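Local coordinates for uncharacterized protein (Saccharomonospora viridis, PDB 3RMQ) that is of unknown function but binds a zinc ion through a three-cysteine, one-histidine site of zinc-finger type, at residues T33-G37 and C59-A65. The protein carries 1 engineered substitution. Residues are numbered along the deposited sequence.
With ZN (zinc ion), chain B.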
ATOM      1  N   THR A  33       5.643  -9.739  -2.981  1.00 18.23           N
ATOM      2  CA  THR A  33       6.041  -8.576  -2.227  1.00 16.42           C
ATOM      3  C   THR A  33       5.275  -7.397  -2.809  1.00 19.43           C
ATOM      4  O   THR A  33       5.311  -7.138  -4.019  1.00 20.22           O
ATOM      5  CB  THR A  33       7.551  -8.322  -2.351  1.00 23.36           C
ATOM      6  OG1 THR A  33       8.251  -9.459  -1.806  1.00 24.75           O
ATOM      7  CG2 THR A  33       7.929  -7.086  -1.565  1.00 19.42           C
ATOM      8  N   ALA A  34       4.581  -6.701  -1.931  1.00 16.84           N
ATOM      9  CA  ALA A  34       3.774  -5.544  -2.322  1.00 16.79           C
ATOM     10  C   ALA A  34       4.636  -4.280  -2.538  1.00 17.23           C
ATOM     11  O   ALA A  34       5.841  -4.236  -2.193  1.00 17.42           O
ATOM     12  CB  ALA A  34       2.770  -5.284  -1.233  1.00 15.74           C
ATOM     13  N   LEU A  35       4.030  -3.211  -3.055  1.00 16.17           N
ATOM     14  CA  LEU A  35       4.799  -1.959  -3.258  1.00 19.24           C
ATOM     15  C   LEU A  35       5.348  -1.449  -1.920  1.00 18.13           C
ATOM     16  O   LEU A  35       6.377  -0.767  -1.856  1.00 19.29           O
ATOM     17  CB  LEU A  35       3.929  -0.841  -3.861  1.00 17.94           C
ATOM     18  CG  LEU A  35       3.403  -1.037  -5.250  1.00 21.10           C
ATOM     19  CD1 LEU A  35       2.748   0.296  -5.706  1.00 17.79           C
ATOM     20  CD2 LEU A  35       4.530  -1.521  -6.173  1.00 22.42           C
ATOM     21  N   CYS A  36       4.684  -1.790  -0.829  1.00 16.52           N
ATOM     22  CA  CYS A  36       5.120  -1.260   0.480  1.00 19.17           C
ATOM     23  C   CYS A  36       6.295  -2.040   1.017  1.00 22.44           C
ATOM     24  O   CYS A  36       6.874  -1.693   2.073  1.00 21.98           O
ATOM     25  CB  CYS A  36       3.968  -1.322   1.509  1.00 20.15           C
ATOM     26  SG  CYS A  36       3.404  -3.002   1.832  1.00 17.47           S
ATOM     27  N   GLY A  37       6.648  -3.123   0.328  1.00 18.92           N
ATOM     28  CA  GLY A  37       7.804  -3.899   0.757  1.00 22.66           C
ATOM     29  C   GLY A  37       7.510  -5.119   1.615  1.00 21.86           C
ATOM     30  O   GLY A  37       8.386  -5.931   1.849  1.00 25.65           O
ATOM     31  N   CYS A  59      -4.059  -0.948   2.244  1.00 15.84           N
ATOM     32  CA  CYS A  59      -2.731  -0.713   2.817  1.00 12.87           C
ATOM     33  C   CYS A  59      -2.381   0.758   2.583  1.00 15.05           C
ATOM     34  O   CYS A  59      -2.309   1.208   1.436  1.00 14.29           O
ATOM     35  CB  CYS A  59      -1.676  -1.614   2.115  1.00 14.68           C
ATOM     36  SG  CYS A  59       0.040  -1.198   2.669  1.00 16.34           S
ATOM     37  N   PRO A  60      -2.225   1.560   3.658  1.00 19.84           N
ATOM     38  CA  PRO A  60      -1.949   2.988   3.409  1.00 18.85           C
ATOM     39  C   PRO A  60      -0.656   3.192   2.635  1.00 17.50           C
ATOM     40  O   PRO A  60      -0.558   4.095   1.799  1.00 18.77           O
ATOM     41  CB  PRO A  60      -1.795   3.573   4.833  1.00 20.56           C
ATOM     42  CG  PRO A  60      -2.648   2.653   5.689  1.00 25.98           C
ATOM     43  CD  PRO A  60      -2.400   1.263   5.088  1.00 21.92           C
ATOM     44  N   VAL A  61       0.360   2.373   2.913  1.00 16.00           N
ATOM     45  CA  VAL A  61       1.659   2.587   2.266  1.00 16.57           C
ATOM     46  C   VAL A  61       1.591   2.287   0.761  1.00 19.82           C
ATOM     47  O   VAL A  61       2.049   3.077  -0.080  1.00 14.42           O
ATOM     48  CB  VAL A  61       2.728   1.703   2.940  1.00 17.30           C
ATOM     49  CG1 VAL A  61       4.033   1.832   2.206  1.00 20.98           C
ATOM     50  CG2 VAL A  61       2.869   2.156   4.435  1.00 23.65           C
ATOM     51  N   CYS A  62       1.007   1.149   0.425  1.00 18.27           N
ATOM     52  CA  CYS A  62       0.812   0.792  -0.982  1.00 16.46           C
ATOM     53  C   CYS A  62      -0.023   1.851  -1.731  1.00 16.65           C
ATOM     54  O   CYS A  62       0.249   2.138  -2.903  1.00 14.29           O
ATOM     55  CB  CYS A  62       0.082  -0.564  -1.111  1.00 13.42           C
ATOM     56  SG  CYS A  62       1.138  -1.981  -0.932  1.00 15.11           S
ATOM     57  N   THR A  63      -1.059   2.379  -1.093  1.00 15.94           N
ATOM     58  CA  THR A  63      -1.956   3.349  -1.762  1.00 14.17           C
ATOM     59  C   THR A  63      -1.170   4.616  -2.141  1.00 18.52           C
ATOM     60  O   THR A  63      -1.276   5.115  -3.251  1.00 18.25           O
ATOM     61  CB  THR A  63      -3.168   3.740  -0.845  1.00 20.42           C
ATOM     62  OG1 THR A  63      -3.936   2.566  -0.490  1.00 18.62           O
ATOM     63  CG2 THR A  63      -4.121   4.771  -1.576  1.00 20.80           C
ATOM     64  N   ILE A  64      -0.377   5.136  -1.188  1.00 13.51           N
ATOM     65  CA  ILE A  64       0.431   6.331  -1.411  1.00 17.32           C
ATOM     66  C   ILE A  64       1.563   5.999  -2.405  1.00 19.70           C
ATOM     67  O   ILE A  64       1.852   6.791  -3.297  1.00 19.19           O
ATOM     68  CB  ILE A  64       1.046   6.855  -0.086  1.00 23.95           C
ATOM     69  CG1 ILE A  64      -0.049   7.337   0.879  1.00 30.39           C
ATOM     70  CG2 ILE A  64       2.103   7.960  -0.344  1.00 22.97           C
ATOM     71  CD1 ILE A  64      -1.056   8.191   0.258  1.00 33.75           C
ATOM     72  N   ALA A  65       2.213   4.839  -2.244  1.00 19.29           N
ATOM     73  CA  ALA A  65       3.278   4.425  -3.195  1.00 21.16           C
ATOM     74  C   ALA A  65       2.747   4.374  -4.636  1.00 20.53           C
ATOM     75  O   ALA A  65       3.405   4.833  -5.569  1.00 20.15           O
ATOM     76  CB  ALA A  65       3.873   3.115  -2.801  1.00 20.68           C
TER
HETATM   77 ZN    ZN B 114       1.121  -2.705   1.220  1.00 17.46          ZN
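Cys36, Cys62 and Leu35 carry most of this buried contact, which is built round the zinc ion. Thr33 ends strand 32-33, and Ala34 to Gly37 make the type I beta turn that leads toward strand 39-40, closed by Gly37 N to Ala34 O at 2.9 Å. Gly37 has a positive phi of 97°, where a CB would press against the carbonyl oxygen of Cys36. Cys36 SG binds ZN at 2.4 Å. Cys59 SG (2.4 Å) and Cys62 SG (2.3 Å) bind ZN from the start of helix 60-69, as a CxxC pair. His17, on strand 15-20, is the fourth ligand, through ND1.

Cys59 also sits at the N-cap of the helix. Cys59 SG accepts a hydrogen bond from Cys62 N at 3.4 Å, so one thiolate serves both the metal and the helix end. Cys62 SG lies against the turn, 3.8 Å from Leu35 N and 3.6 Å from Cys36 N. Cys62 SG also touches Ala34 CB at 3.7 Å.

Apolar contacts extend the join beyond the metal. Cys36 CB meets Val61 CG1 at a close 3.2 Å. Leu35 CB rests on Ala65 CB at 4.1 Å, one helical turn past Val61. Val61 and Ala65 also touch helix 88-97, at Leu90 and Val97, while Leu35 touches Val18 of strand 15-20.

No direct hydrogen bond joins the two segments. Three thiolates and one neutral histidine would leave the site with a net charge near -1, and the shared zinc is the main polar link between turn and helix.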